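OTU domain-containing protein wMelOTU (Wolbachia pipientis wMel, PDB 6W9O) is a deubiquitinase of the OTU cysteine protease family that probably acts as a bacterial effector by hydrolysing ubiquitin linkages. Local coordinates at residues C53-S57 / L190-P194; Q60-Q65 / L195-S201. The contacts are given in a common frame with arbitrary orientation. Where two conformers were deposited one is given. Residues are numbered along the deposited sequence.

Contact 1: residues C53-S57 / L190-P194; sequences CFFDS and LHFEP
In OTU proteases the first turn of a helix beside a strand carries the nucleophile. C53–S57 is such a turn, S57 N bonding C53 O at 2.9 Å; it runs nearly parallel to strand 191–194, the axes 6.9 Å apart and crossing at 16°. CA atoms pair F54 with F192 (5.5 Å) and S57 with P194 (4.2 Å). L190 (phi/psi -105/36) brings its O to 3.6 Å from C53 SG. H191 (m rotamer) points its CB away from the helix, ND1 standing 5.5 Å from C53 SG. F192, also m, hydrogen-bonds its N to C53 SG (3.4 Å, 154°), while its ring face receives the edge of F54 (t) in a T-shaped stack, centroids 5.5 Å apart and planes at 76°; both side chains touch I184 and P126. E193 C lies 3.1 Å from S57 OG, and P194 CD packs 3.4 Å from S57 OG. S57 OG donates to C53 O (2.8 Å), so it meets the strand by packing. This is consistent with C53 and H191 being nucleophile and base, as in OTU relatives; C53 SG (p rotamer) accepts from the F192 amide, but lies too far from H191 ND1 for a direct hydrogen bond.

Contact 2: residues Q60-Q65 / L195-S201; sequences QSLEQQ and LLDRNKS
Glutamine side chains can tie a helix to the end of a strand. Q60–Q65 is regular helix and L195–D197 strand, followed by a 3-10 turn through K200; the axes of helix and strand approach to 8.5 Å at 20°. The nearest CA pairs are S61 with L196 (6.2 Å) and Q64 with K200 (6.4 Å). Two direct hydrogen bonds cross: extended Q64 (t, t) takes D197 N on OE1 (2.8 Å, 166°), and outstretched K200 (m, t, t, t) gives NZ to Q65 OE1 (2.9 Å). Water 1 joins S61 OG to L195 O, both 2.7 Å; water 3 links K200 NZ with Q65 O, again 2.7 Å each. L196 CD2 packs on S61 CA (3.9 Å) and Q64 CG on K200 CB (3.5 Å). D197 OD2 accepts N199 N (2.9 Å), an Asx turn. The helix packs on the mixed sheet, where strand 191–197 lies between strands 42–44 and 181–188: S61 and Q65 bond to H183 and T181, L196 pairs with Y43, and R198 with N41 just before strand 42–44.

Both contacts use the same two elements, helix 53–66 and strand 191–197, which run side by side in nearly the same direction, so contact 2 continues contact 1 toward the C-terminal ends of both. Their centres lie 14 Å apart, and they meet where P194 CG packs 3.7 Å from Q60 OE1. Along this shared interface the character changes: aromatic and sulfur contacts near the presumed catalytic centre give way to amides, a lysine and water. K200 NZ is 22.6 Å from C53 SG, which places the polar end of contact 2 well away from that centre. The general lesson is that one helix–strand pair can carry the presumed catalytic cysteine and histidine at its beginning while being tied together at its far end.

Contact 1: residues C53-S57 / L190-P194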
# COMPACT_ATOMS: atom_id res chain seq x y z
N CYS A 53 4.43 8.48 2.30
CA CYS A 53 3.43 8.47 1.22
C CYS A 53 2.88 7.09 0.93
O CYS A 53 1.75 6.99 0.46
CB CYS A 53 4.03 9.05 -0.07
SG CYS A 53 5.40 8.09 -0.78
N PHE A 54 3.65 6.01 1.13
CA PHE A 54 3.09 4.69 0.85
C PHE A 54 1.96 4.42 1.81
O PHE A 54 0.85 4.02 1.40
CB PHE A 54 4.16 3.58 1.03
CG PHE A 54 3.57 2.22 0.99
CD1 PHE A 54 3.13 1.67 -0.23
CD2 PHE A 54 3.33 1.56 2.17
CE1 PHE A 54 2.46 0.47 -0.27
CE2 PHE A 54 2.67 0.34 2.16
CZ PHE A 54 2.21 -0.21 0.93
N PHE A 55 2.22 4.63 3.10
CA PHE A 55 1.23 4.34 4.13
C PHE A 55 0.02 5.25 3.99
O PHE A 55 -1.14 4.80 4.17
CB PHE A 55 1.89 4.53 5.50
CG PHE A 55 3.07 3.60 5.70
CD1 PHE A 55 2.89 2.28 6.02
CD2 PHE A 55 4.36 4.10 5.51
CE1 PHE A 55 3.97 1.43 6.15
CE2 PHE A 55 5.44 3.24 5.65
CZ PHE A 55 5.25 1.93 5.98
N ASP A 56 0.26 6.52 3.68
CA ASP A 56 -0.85 7.47 3.52
C ASP A 56 -1.68 7.14 2.28
O ASP A 56 -2.93 7.31 2.30
CB ASP A 56 -0.30 8.88 3.42
CG ASP A 56 -1.38 9.94 3.59
OD1 ASP A 56 -2.09 9.85 4.62
OD2 ASP A 56 -1.46 10.91 2.78
N SER A 57 -1.05 6.70 1.19
CA SER A 57 -1.83 6.32 -0.00
C SER A 57 -2.66 5.08 0.28
O SER A 57 -3.88 5.04 -0.04
CB SER A 57 -0.85 6.02 -1.15
OG SER A 57 -0.15 7.19 -1.52
N LEU A 190 10.12 4.89 -4.84
CA LEU A 190 9.10 4.54 -3.85
C LEU A 190 8.14 5.70 -3.58
O LEU A 190 7.71 5.91 -2.44
CB LEU A 190 9.74 4.06 -2.54
CG LEU A 190 10.39 2.66 -2.59
CD1 LEU A 190 10.97 2.28 -1.25
CD2 LEU A 190 9.37 1.57 -3.05
N HIS A 191 7.83 6.47 -4.63
CA HIS A 191 6.87 7.58 -4.52
C HIS A 191 5.49 7.08 -4.87
O HIS A 191 5.30 6.50 -5.96
CB HIS A 191 7.28 8.66 -5.52
CG HIS A 191 8.57 9.30 -5.15
ND1 HIS A 191 8.64 10.55 -4.55
CD2 HIS A 191 9.85 8.89 -5.32
CE1 HIS A 191 9.92 10.86 -4.36
NE2 HIS A 191 10.67 9.85 -4.77
N PHE A 192 4.52 7.31 -3.98
CA PHE A 192 3.17 6.80 -4.20
C PHE A 192 2.14 7.89 -3.94
O PHE A 192 2.34 8.79 -3.13
CB PHE A 192 2.88 5.66 -3.20
CG PHE A 192 3.79 4.47 -3.42
CD1 PHE A 192 3.51 3.57 -4.42
CD2 PHE A 192 4.92 4.31 -2.63
CE1 PHE A 192 4.37 2.51 -4.68
CE2 PHE A 192 5.83 3.26 -2.87
CZ PHE A 192 5.55 2.34 -3.90
N GLU A 193 1.00 7.75 -4.63
CA GLU A 193 -0.21 8.54 -4.37
C GLU A 193 -1.37 7.57 -4.38
O GLU A 193 -1.31 6.51 -5.00
CB GLU A 193 -0.44 9.55 -5.50
CG GLU A 193 0.54 10.75 -5.53
CD GLU A 193 0.87 11.18 -6.98
OE1 GLU A 193 1.32 10.31 -7.76
OE2 GLU A 193 0.67 12.34 -7.35
N PRO A 194 -2.48 7.89 -3.69
CA PRO A 194 -3.66 7.02 -3.73
C PRO A 194 -4.36 7.22 -5.08
O PRO A 194 -4.42 8.32 -5.64
CB PRO A 194 -4.53 7.57 -2.57
CG PRO A 194 -4.21 9.03 -2.54
CD PRO A 194 -2.67 9.09 -2.85

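Contact 2: residues Q60-Q65 / L195-S201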
# COMPACT_ATOMS: atom_id res chain seq x y z
N GLN A 60 -5.69 6.01 2.49
CA GLN A 60 -6.80 6.72 1.87
C GLN A 60 -7.63 5.78 1.03
O GLN A 60 -8.88 5.88 1.03
CB GLN A 60 -6.29 7.88 1.03
CG GLN A 60 -5.74 9.05 1.90
CD GLN A 60 -5.29 10.17 1.01
OE1 GLN A 60 -6.07 10.69 0.22
NE2 GLN A 60 -3.99 10.52 1.08
N SER A 61 -7.00 4.89 0.28
CA SER A 61 -7.79 3.98 -0.56
C SER A 61 -8.53 2.98 0.32
O SER A 61 -9.72 2.67 0.07
CB SER A 61 -6.84 3.30 -1.57
OG SER A 61 -7.53 2.26 -2.27
N LEU A 62 -7.89 2.51 1.41
CA LEU A 62 -8.56 1.60 2.34
C LEU A 62 -9.81 2.25 2.91
O LEU A 62 -10.88 1.61 2.99
CB LEU A 62 -7.61 1.22 3.48
CG LEU A 62 -8.18 0.22 4.51
CD1 LEU A 62 -8.31 -1.15 3.86
CD2 LEU A 62 -7.30 0.20 5.77
N GLU A 63 -9.72 3.51 3.32
CA GLU A 63 -10.88 4.14 3.94
C GLU A 63 -12.01 4.27 2.92
O GLU A 63 -13.19 4.02 3.22
CB GLU A 63 -10.52 5.51 4.51
CG GLU A 63 -11.79 6.13 5.17
CD GLU A 63 -11.58 7.48 5.83
OE1 GLU A 63 -10.38 7.90 5.99
OE2 GLU A 63 -12.55 8.10 6.25
N GLN A 64 -11.67 4.68 1.70
CA GLN A 64 -12.74 4.89 0.73
C GLN A 64 -13.39 3.57 0.34
O GLN A 64 -14.62 3.50 0.15
CB GLN A 64 -12.13 5.58 -0.50
CG GLN A 64 -13.17 6.06 -1.44
CD GLN A 64 -12.56 6.97 -2.51
OE1 GLN A 64 -12.13 6.46 -3.49
NE2 GLN A 64 -12.58 8.28 -2.32
N GLN A 65 -12.60 2.52 0.17
CA GLN A 65 -13.09 1.22 -0.31
C GLN A 65 -13.85 0.48 0.77
O GLN A 65 -14.91 -0.12 0.49
CB GLN A 65 -11.91 0.33 -0.75
CG GLN A 65 -11.22 0.82 -2.03
CD GLN A 65 -12.15 0.70 -3.23
OE1 GLN A 65 -13.00 1.57 -3.45
NE2 GLN A 65 -12.06 -0.39 -3.98
N LEU A 195 -4.97 6.12 -5.59
CA LEU A 195 -5.87 6.23 -6.75
C LEU A 195 -7.29 6.09 -6.22
O LEU A 195 -7.63 5.03 -5.71
CB LEU A 195 -5.55 5.13 -7.76
CG LEU A 195 -6.40 5.24 -9.03
CD1 LEU A 195 -5.78 6.34 -9.90
CD2 LEU A 195 -6.44 3.92 -9.80
N LEU A 196 -8.06 7.18 -6.29
CA LEU A 196 -9.36 7.22 -5.61
C LEU A 196 -10.47 7.26 -6.64
O LEU A 196 -10.25 7.50 -7.82
CB LEU A 196 -9.41 8.43 -4.67
CG LEU A 196 -8.32 8.43 -3.57
CD1 LEU A 196 -8.21 9.74 -2.80
CD2 LEU A 196 -8.56 7.26 -2.60
N ASP A 197 -11.71 7.06 -6.18
CA ASP A 197 -12.88 6.93 -7.06
C ASP A 197 -13.80 8.10 -6.80
O ASP A 197 -14.28 8.28 -5.67
CB ASP A 197 -13.55 5.60 -6.70
CG ASP A 197 -14.72 5.25 -7.57
OD1 ASP A 197 -15.12 4.08 -7.46
OD2 ASP A 197 -15.24 6.09 -8.33
N ARG A 198 -14.09 8.89 -7.84
CA ARG A 198 -15.01 10.02 -7.65
C ARG A 198 -16.36 9.57 -7.10
O ARG A 198 -17.04 10.33 -6.38
CB ARG A 198 -15.25 10.78 -8.97
CG ARG A 198 -13.98 11.32 -9.62
CD ARG A 198 -14.34 12.09 -10.92
NE ARG A 198 -13.29 13.06 -11.19
CZ ARG A 198 -12.19 12.77 -11.87
NH1 ARG A 198 -12.02 11.53 -12.33
NH2 ARG A 198 -11.26 13.70 -12.08
N ASN A 199 -16.81 8.37 -7.48
CA ASN A 199 -18.12 7.91 -7.08
C ASN A 199 -18.19 7.71 -5.58
O ASN A 199 -19.31 7.72 -5.04
CB ASN A 199 -18.42 6.55 -7.77
CG ASN A 199 -18.69 6.69 -9.25
OD1 ASN A 199 -19.20 7.70 -9.70
ND2 ASN A 199 -18.37 5.64 -10.03
N LYS A 200 -17.07 7.53 -4.91
CA LYS A 200 -17.00 7.23 -3.48
C LYS A 200 -16.47 8.41 -2.68
O LYS A 200 -16.12 8.25 -1.50
CB LYS A 200 -16.14 5.98 -3.24
CG LYS A 200 -16.71 4.80 -4.02
CD LYS A 200 -15.91 3.51 -3.69
CE LYS A 200 -16.45 2.37 -4.54
NZ LYS A 200 -15.76 1.08 -4.21
N SER A 201 -16.28 9.55 -3.34
CA SER A 201 -15.70 10.75 -2.72
C SER A 201 -16.78 11.79 -2.48
O SER A 201 -17.69 11.94 -3.29
CB SER A 201 -14.67 11.41 -3.63
OG SER A 201 -13.69 10.49 -4.05
O HOH W 1 -9.16 3.37 -4.17
O HOH W 2 -13.84 -0.46 -6.23
O HOH W 3 -16.38 0.00 -1.79
O HOH W 4 -13.63 2.25 -6.30